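Local coordinates for ferripyochelin binding protein (PDB 1V3W) that is a gamma-class carbonic anhydrase relative that binds zinc and calcium and probably interconverts carbon dioxide and bicarbonate, at residues Q59-I64 against G81-V86; S100-D105 against G118-P123; K54-Q59 against T72-Y77. One frame throughout, in Å; residues are numbered along the deposited sequence.

Contact 1 of 3, residues Q59-I64 against G81-V86. With ZN (zinc ion), chain B; CA (calcium ion), chain C.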
# COMPACT_ATOMS: atom_id res chain seq x y z
N GLN A 59 -4.24 10.43 0.15
CA GLN A 59 -4.93 9.44 0.96
C GLN A 59 -4.14 8.36 1.69
O GLN A 59 -2.91 8.28 1.58
CB GLN A 59 -6.06 8.85 0.11
CG GLN A 59 -7.12 9.91 -0.20
CD GLN A 59 -8.16 9.48 -1.21
OE1 GLN A 59 -8.36 8.29 -1.44
NE2 GLN A 59 -8.84 10.46 -1.80
N ASP A 60 -4.86 7.55 2.46
CA ASP A 60 -4.26 6.51 3.28
C ASP A 60 -3.35 5.54 2.54
O ASP A 60 -3.67 5.09 1.45
CB ASP A 60 -5.36 5.69 3.98
CG ASP A 60 -6.58 6.52 4.31
OD1 ASP A 60 -6.76 6.89 5.49
OD2 ASP A 60 -7.35 6.81 3.38
N ASN A 61 -2.22 5.23 3.16
CA ASN A 61 -1.24 4.29 2.63
C ASN A 61 -0.64 4.64 1.27
O ASN A 61 -0.11 3.77 0.57
CB ASN A 61 -1.83 2.88 2.62
CG ASN A 61 -1.80 2.24 3.99
OD1 ASN A 61 -0.76 2.23 4.64
ND2 ASN A 61 -2.93 1.72 4.45
N VAL A 62 -0.71 5.92 0.92
CA VAL A 62 -0.11 6.41 -0.32
C VAL A 62 1.37 6.68 -0.05
O VAL A 62 1.75 6.99 1.08
CB VAL A 62 -0.75 7.75 -0.75
CG1 VAL A 62 0.12 8.45 -1.79
CG2 VAL A 62 -2.14 7.51 -1.30
N SER A 63 2.20 6.54 -1.07
CA SER A 63 3.61 6.87 -0.94
C SER A 63 3.95 7.86 -2.04
O SER A 63 3.50 7.70 -3.18
CB SER A 63 4.51 5.64 -1.10
OG SER A 63 4.32 4.71 -0.05
N ILE A 64 4.71 8.89 -1.70
CA ILE A 64 5.15 9.86 -2.69
C ILE A 64 6.65 10.00 -2.50
O ILE A 64 7.13 10.20 -1.38
CB ILE A 64 4.49 11.24 -2.53
CG1 ILE A 64 2.97 11.10 -2.62
CG2 ILE A 64 4.99 12.19 -3.62
CD1 ILE A 64 2.21 12.42 -2.52
N GLY A 81 -5.55 8.87 -4.63
CA GLY A 81 -6.26 7.75 -4.05
C GLY A 81 -5.52 6.81 -3.13
O GLY A 81 -4.31 6.63 -3.22
N HIS A 82 -6.29 6.21 -2.23
CA HIS A 82 -5.75 5.27 -1.26
C HIS A 82 -4.79 4.29 -1.91
O HIS A 82 -5.07 3.76 -2.98
CB HIS A 82 -6.87 4.42 -0.65
CG HIS A 82 -8.08 5.20 -0.20
ND1 HIS A 82 -8.16 5.80 1.03
CD2 HIS A 82 -9.25 5.43 -0.83
CE1 HIS A 82 -9.35 6.38 1.15
NE2 HIS A 82 -10.03 6.17 0.04
N ASN A 83 -3.65 4.08 -1.27
CA ASN A 83 -2.63 3.16 -1.73
C ASN A 83 -1.97 3.38 -3.08
O ASN A 83 -1.27 2.50 -3.59
CB ASN A 83 -3.17 1.74 -1.63
CG ASN A 83 -3.34 1.32 -0.21
OD1 ASN A 83 -4.18 1.85 0.51
ND2 ASN A 83 -2.49 0.40 0.23
N ALA A 84 -2.17 4.57 -3.62
CA ALA A 84 -1.54 4.93 -4.87
C ALA A 84 -0.09 5.29 -4.58
O ALA A 84 0.31 5.45 -3.42
CB ALA A 84 -2.27 6.09 -5.51
N MET A 85 0.70 5.44 -5.64
CA MET A 85 2.10 5.78 -5.48
C MET A 85 2.52 6.72 -6.60
O MET A 85 2.37 6.40 -7.78
CB MET A 85 2.93 4.48 -5.51
CG MET A 85 4.31 4.55 -4.89
SD MET A 85 5.50 5.49 -5.84
CE MET A 85 6.21 6.53 -4.56
N VAL A 86 3.03 7.89 -6.23
CA VAL A 86 3.48 8.88 -7.20
C VAL A 86 4.99 9.02 -7.05
O VAL A 86 5.48 9.36 -5.97
CB VAL A 86 2.80 10.25 -6.98
CG1 VAL A 86 3.30 11.25 -8.01
CG2 VAL A 86 1.29 10.10 -7.06
ZN ZN B . -12.00 7.07 -0.07
CA CA C . 1.22 2.02 5.72
O HOH W 1 -11.61 8.78 -0.57
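Asp60 OD2 is gripped twice: His82 ND1 reaches it at 2.7 Å in a bent, weak hydrogen bond, and Arg44 of the second subunit adds a salt bridge. The carboxylate lies alongside the imidazole, nearly coplanar with it (15°), which, with the zinc bound to NE2 at 2.2 Å, probably limits the ring's rotation. A water and, from the second subunit, His65 and His87 complete that site, so the metal is held across a subunit interface. Gln59 approaches differently. Its OE1 stands 3.0 Å above the plane of the His82 ring, over its centre; the same oxygen takes a weak hydrogen bond from His82 N and is hydrogen-bonded to a bound glycerol. Both segments round a corner through a type II turn, Gln59 to Val62 and Gly81 to Ala84, and stack as successive coils of a left-handed parallel beta-helix. Asn61 and Asn83 hold the equivalent turn positions with positive phi, their side chains side by side and the amides turned 55° apart, with Asn61 CB 3.3 Å from Asn83 OD1. Asn61 OD1 binds calcium at 2.3 Å, a site shared with Ser40 and with the Asn61 and Ser40 of both other subunits, while its ND2 bonds to Ser63 of the second subunit; the Asn83 amide also bonds there, to Ser63 and Asn61. Backbone bonds tie the coils: Asn83 N to Asp60 O at 2.9 Å, Ser63 N to Ala84 O, and Val86 N to Ser63 O at 3.1 Å. Past the turn, Ser63 and Met85 face the third subunit, where Ser63 OG bonds to Asn83 and Asn61, and Ile64 and Val86 lie on the opposite face of the sheet, against Thr72.

Contact 2 of 3, residues S100-D105 against G118-P123. With EDO (1,2-ethanediol), chain J.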
# COMPACT_ATOMS: atom_id res chain seq x y z
N SER A 100 -4.69 2.68 -5.67
CA SER A 100 -3.63 1.72 -5.95
C SER A 100 -3.02 1.87 -7.34
O SER A 100 -2.55 0.90 -7.91
CB SER A 100 -4.17 0.31 -5.77
OG SER A 100 -3.12 -0.59 -5.46
N SER A 101 -3.04 3.08 -7.90
CA SER A 101 -2.43 3.29 -9.21
C SER A 101 -0.98 3.69 -8.99
O SER A 101 -0.54 3.86 -7.85
CB SER A 101 -3.17 4.39 -9.99
OG SER A 101 -3.05 5.65 -9.36
N VAL A 102 -0.23 3.83 -10.08
CA VAL A 102 1.18 4.20 -10.00
C VAL A 102 1.50 5.22 -11.08
O VAL A 102 1.12 5.05 -12.24
CB VAL A 102 2.10 2.98 -10.21
CG1 VAL A 102 3.56 3.38 -10.07
CG2 VAL A 102 1.75 1.88 -9.21
N ILE A 103 2.20 6.29 -10.70
CA ILE A 103 2.60 7.33 -11.64
C ILE A 103 4.12 7.36 -11.55
O ILE A 103 4.67 7.66 -10.50
CB ILE A 103 2.04 8.71 -11.25
CG1 ILE A 103 0.53 8.60 -10.99
CG2 ILE A 103 2.33 9.72 -12.35
CD1 ILE A 103 -0.28 8.09 -12.16
N LEU A 104 4.79 7.04 -12.65
CA LEU A 104 6.24 6.98 -12.64
C LEU A 104 6.99 8.24 -13.05
O LEU A 104 6.41 9.22 -13.53
CB LEU A 104 6.70 5.77 -13.47
CG LEU A 104 6.16 4.46 -12.89
CD1 LEU A 104 6.47 3.28 -13.80
CD2 LEU A 104 6.75 4.24 -11.50
N ASP A 105 8.31 8.20 -12.85
CA ASP A 105 9.21 9.32 -13.10
C ASP A 105 9.16 9.96 -14.47
O ASP A 105 9.18 9.29 -15.50
CB ASP A 105 10.64 8.87 -12.80
CG ASP A 105 10.77 8.24 -11.43
OD1 ASP A 105 11.07 8.96 -10.46
OD2 ASP A 105 10.54 7.01 -11.31
N GLY A 118 -5.54 1.02 -10.13
CA GLY A 118 -4.57 0.02 -10.56
C GLY A 118 -3.80 0.31 -11.83
O GLY A 118 -2.96 -0.49 -12.24
N ALA A 119 -4.07 1.44 -12.47
CA ALA A 119 -3.35 1.78 -13.70
C ALA A 119 -1.92 2.20 -13.38
O ALA A 119 -1.62 2.63 -12.27
CB ALA A 119 -4.08 2.89 -14.45
N VAL A 120 -1.04 2.07 -14.37
CA VAL A 120 0.36 2.46 -14.20
C VAL A 120 0.75 3.39 -15.33
O VAL A 120 0.76 3.00 -16.50
CB VAL A 120 1.31 1.23 -14.23
CG1 VAL A 120 2.76 1.70 -14.16
CG2 VAL A 120 1.00 0.30 -13.07
N VAL A 121 1.06 4.64 -14.99
CA VAL A 121 1.49 5.60 -15.99
C VAL A 121 3.01 5.46 -16.09
O VAL A 121 3.74 5.77 -15.14
CB VAL A 121 1.11 7.05 -15.58
CG1 VAL A 121 1.65 8.03 -16.60
CG2 VAL A 121 -0.41 7.18 -15.47
N PRO A 122 3.50 4.97 -17.23
CA PRO A 122 4.92 4.75 -17.50
C PRO A 122 5.80 6.00 -17.38
O PRO A 122 5.31 7.13 -17.45
CB PRO A 122 4.93 4.20 -18.92
CG PRO A 122 3.59 3.56 -19.06
CD PRO A 122 2.69 4.56 -18.40
N PRO A 123 7.11 5.80 -17.18
CA PRO A 123 8.04 6.93 -17.06
C PRO A 123 7.96 7.82 -18.30
O PRO A 123 7.82 7.33 -19.42
CB PRO A 123 9.40 6.24 -16.94
CG PRO A 123 9.06 4.94 -16.26
CD PRO A 123 7.81 4.52 -16.99
C1 EDO J . -0.87 -1.04 -9.96
O1 EDO J . -1.51 -2.18 -10.50
C2 EDO J . -0.96 -0.76 -8.43
O2 EDO J . -2.11 -1.45 -7.89
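Leu104 lies against Val121 and Pro123, meeting them with successive atoms. Its CB sits 3.4 Å from Val121 O, the oxygen that also accepts the Leu104 backbone N-H at 3.0 Å. CG, anti to the carbonyl carbon (chi1 -60°), stays close to that oxygen. At the tip, CD1 touches Pro123 CD at 3.7 Å and Val120 CG1 at 4.0 Å, the leucine and proline running side by side in the same direction. Val120 CG2 packs on Val102 CB at 4.1 Å, and an alanine in place of Val120 would probably leave Leu104 CD1 and Val102 without these methyl contacts and open a gap between them. On the other face of the sheet, Ile103 CD1 presses on Val121 CG2 at 3.4 Å, tighter than ordinary van der Waals contact. Parallel pairing sets this register, through the bonds Val102 N to Ala119 O and Val121 N to Val102 O (2.8 Å), the second with an N-H...O angle of 166°. Asp105 OD1 is hydrogen-bonded to zinc ligand His87 and to Ser67, which makes it a second-shell residue. In the beta-helix, strand 102-103 lies between strands 85-87 and 120-121, the latter the outermost of this sheet within the chain. Ile103 packs on Ala89 and Val121 on Ala107, both in loops, while Leu104 and Val120 meet Ile99 and Ala117 of the third subunit.

Contact 3 of 3, residues K54-Q59 against T72-Y77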
# COMPACT_ATOMS: atom_id res chain seq x y z
N LYS A 54 -2.75 23.64 -3.49
CA LYS A 54 -3.98 23.90 -2.75
C LYS A 54 -5.13 22.93 -3.01
O LYS A 54 -5.34 22.48 -4.14
CB LYS A 54 -4.47 25.33 -3.00
CG LYS A 54 -3.53 26.42 -2.51
CD LYS A 54 -4.24 27.77 -2.37
CE LYS A 54 -4.75 28.30 -3.70
NZ LYS A 54 -3.64 28.65 -4.63
N TYR A 55 -5.86 22.63 -1.95
CA TYR A 55 -7.04 21.77 -2.00
C TYR A 55 -6.79 20.32 -2.39
O TYR A 55 -7.74 19.61 -2.75
CB TYR A 55 -8.07 22.35 -2.97
CG TYR A 55 -8.25 23.85 -2.93
CD1 TYR A 55 -8.87 24.47 -1.85
CD2 TYR A 55 -7.82 24.64 -3.99
CE1 TYR A 55 -9.06 25.85 -1.84
CE2 TYR A 55 -8.00 26.02 -3.99
CZ TYR A 55 -8.63 26.62 -2.91
OH TYR A 55 -8.83 27.98 -2.92
N SER A 56 -5.54 19.88 -2.34
CA SER A 56 -5.23 18.51 -2.73
C SER A 56 -5.09 17.57 -1.54
O SER A 56 -4.67 17.97 -0.45
CB SER A 56 -3.96 18.50 -3.58
OG SER A 56 -4.18 19.17 -4.81
N ASN A 57 -5.45 16.31 -1.76
CA ASN A 57 -5.39 15.30 -0.71
C ASN A 57 -4.52 14.11 -1.09
O ASN A 57 -4.49 13.68 -2.25
CB ASN A 57 -6.79 14.81 -0.35
CG ASN A 57 -7.56 14.28 -1.56
OD1 ASN A 57 -8.26 15.04 -2.25
ND2 ASN A 57 -7.43 13.00 -1.82
N VAL A 58 -3.81 13.58 -0.10
CA VAL A 58 -2.93 12.42 -0.27
C VAL A 58 -3.51 11.39 0.69
O VAL A 58 -3.29 11.48 1.90
CB VAL A 58 -1.49 12.78 0.12
CG1 VAL A 58 -0.57 11.60 -0.14
CG2 VAL A 58 -1.02 14.00 -0.68
N GLN A 59 -4.24 10.43 0.15
CA GLN A 59 -4.93 9.44 0.96
C GLN A 59 -4.14 8.36 1.69
O GLN A 59 -2.91 8.28 1.58
CB GLN A 59 -6.06 8.85 0.11
CG GLN A 59 -7.12 9.91 -0.20
CD GLN A 59 -8.16 9.48 -1.21
OE1 GLN A 59 -8.36 8.29 -1.44
NE2 GLN A 59 -8.84 10.46 -1.80
N THR A 72 8.54 15.78 -7.44
CA THR A 72 7.13 15.46 -7.61
C THR A 72 6.37 16.75 -7.36
O THR A 72 6.49 17.34 -6.29
CB THR A 72 6.66 14.38 -6.63
OG1 THR A 72 7.21 13.11 -7.01
CG2 THR A 72 5.14 14.28 -6.64
N GLU A 73 5.65 17.18 -8.37
CA GLU A 73 4.86 18.38 -8.24
C GLU A 73 3.40 18.08 -8.49
O GLU A 73 3.02 17.66 -9.58
CB GLU A 73 5.34 19.44 -9.18
CG GLU A 73 4.38 20.60 -9.21
CD GLU A 73 5.03 21.88 -8.80
OE1 GLU A 73 6.19 21.86 -8.34
OE2 GLU A 73 4.35 22.92 -8.95
N ILE A 74 2.59 18.34 -7.47
CA ILE A 74 1.16 18.09 -7.54
C ILE A 74 0.42 19.41 -7.58
O ILE A 74 0.71 20.32 -6.81
CB ILE A 74 0.69 17.29 -6.31
CG1 ILE A 74 1.50 15.99 -6.20
CG2 ILE A 74 -0.79 16.99 -6.43
CD1 ILE A 74 1.36 15.06 -7.38
N GLY A 75 -0.55 19.52 -8.50
CA GLY A 75 -1.32 20.74 -8.63
C GLY A 75 -2.43 20.88 -7.59
O GLY A 75 -2.36 20.30 -6.51
N GLU A 76 -3.44 21.67 -7.94
CA GLU A 76 -4.57 21.93 -7.06
C GLU A 76 -5.76 21.01 -7.31
O GLU A 76 -5.96 20.53 -8.42
CB GLU A 76 -5.03 23.38 -7.21
CG GLU A 76 -3.92 24.40 -7.06
CD GLU A 76 -4.45 25.79 -6.74
OE1 GLU A 76 -5.67 26.00 -6.87
OE2 GLU A 76 -3.63 26.66 -6.38
N TYR A 77 -6.55 20.79 -6.26
CA TYR A 77 -7.73 19.93 -6.35
C TYR A 77 -7.37 18.55 -6.87
O TYR A 77 -8.10 17.96 -7.66
CB TYR A 77 -8.78 20.57 -7.27
CG TYR A 77 -9.38 21.84 -6.73
CD1 TYR A 77 -10.37 21.81 -5.74
CD2 TYR A 77 -8.99 23.08 -7.23
CE1 TYR A 77 -10.95 22.99 -5.27
CE2 TYR A 77 -9.57 24.26 -6.77
CZ TYR A 77 -10.54 24.21 -5.79
OH TYR A 77 -11.13 25.37 -5.34
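Tyr55 and Tyr77 lie side by side, pointing the same way, in an offset stack whose ring centroids are 4.3 Å apart and whose planes differ by 18°. The offset can be followed atom by atom. Tyr55 CD2 stands over the rim of the Tyr77 ring, 3.3 Å from Tyr77 CZ, while Tyr77 OH is set over the rim of the Tyr55 ring. Tyr55 CB comes over the face of Tyr77, a CH-pi contact with CB 3.9 Å from the ring centroid. Both residues have positive phi at equivalent corners of consecutive beta-helix coils, and Tyr77 goes on to meet the ring of Tyr94, nearly parallel to it.

Lys54 and Glu76 also run side by side. Bends at chi3 and chi4 (the latter -66°) bring Lys54 NZ to Glu76 OE2 at 2.7 Å, a salt bridge on the syn side of the carboxylate. The other oxygen, Glu76 OE1, lies at the edge of the Tyr55 ring, 3.7 Å from CE2. Deeper in, Ser56 OG donates to Gly75 O at 2.7 Å and is also bonded to Val78 N, while Tyr77 N bonds to Lys54 O at 3.0 Å. The buried hydroxyl thus satisfies backbone groups of the next coil, and at this partly exposed corner the two charges probably offset each other in part, with Glu32 and Glu33 also beside Lys54.

Overall arrangement
All three contacts join neighbouring coils of one left-handed beta-helix, but at different places on it. Contacts 1 and 2 belong to the same parallel sheet: strands 85-87 and 102-103 are adjacent there, and Met85 O probably bonds to Ile103 N. Contact 1 is wholly buried, polar at the turn and apolar along one face of the strands, and set at metal sites shared between subunits; contact 2, nearer the end of the sheet, is partly buried and mainly aliphatic. Contact 3 lies at another corner, where aromatic and charged side chains are partly exposed. It shares Gln59 with contact 1, and Val58 CG1 packs on Ile64 CD1, whereas contacts 2 and 3 do not touch, their nearest atoms being about 7 Å apart.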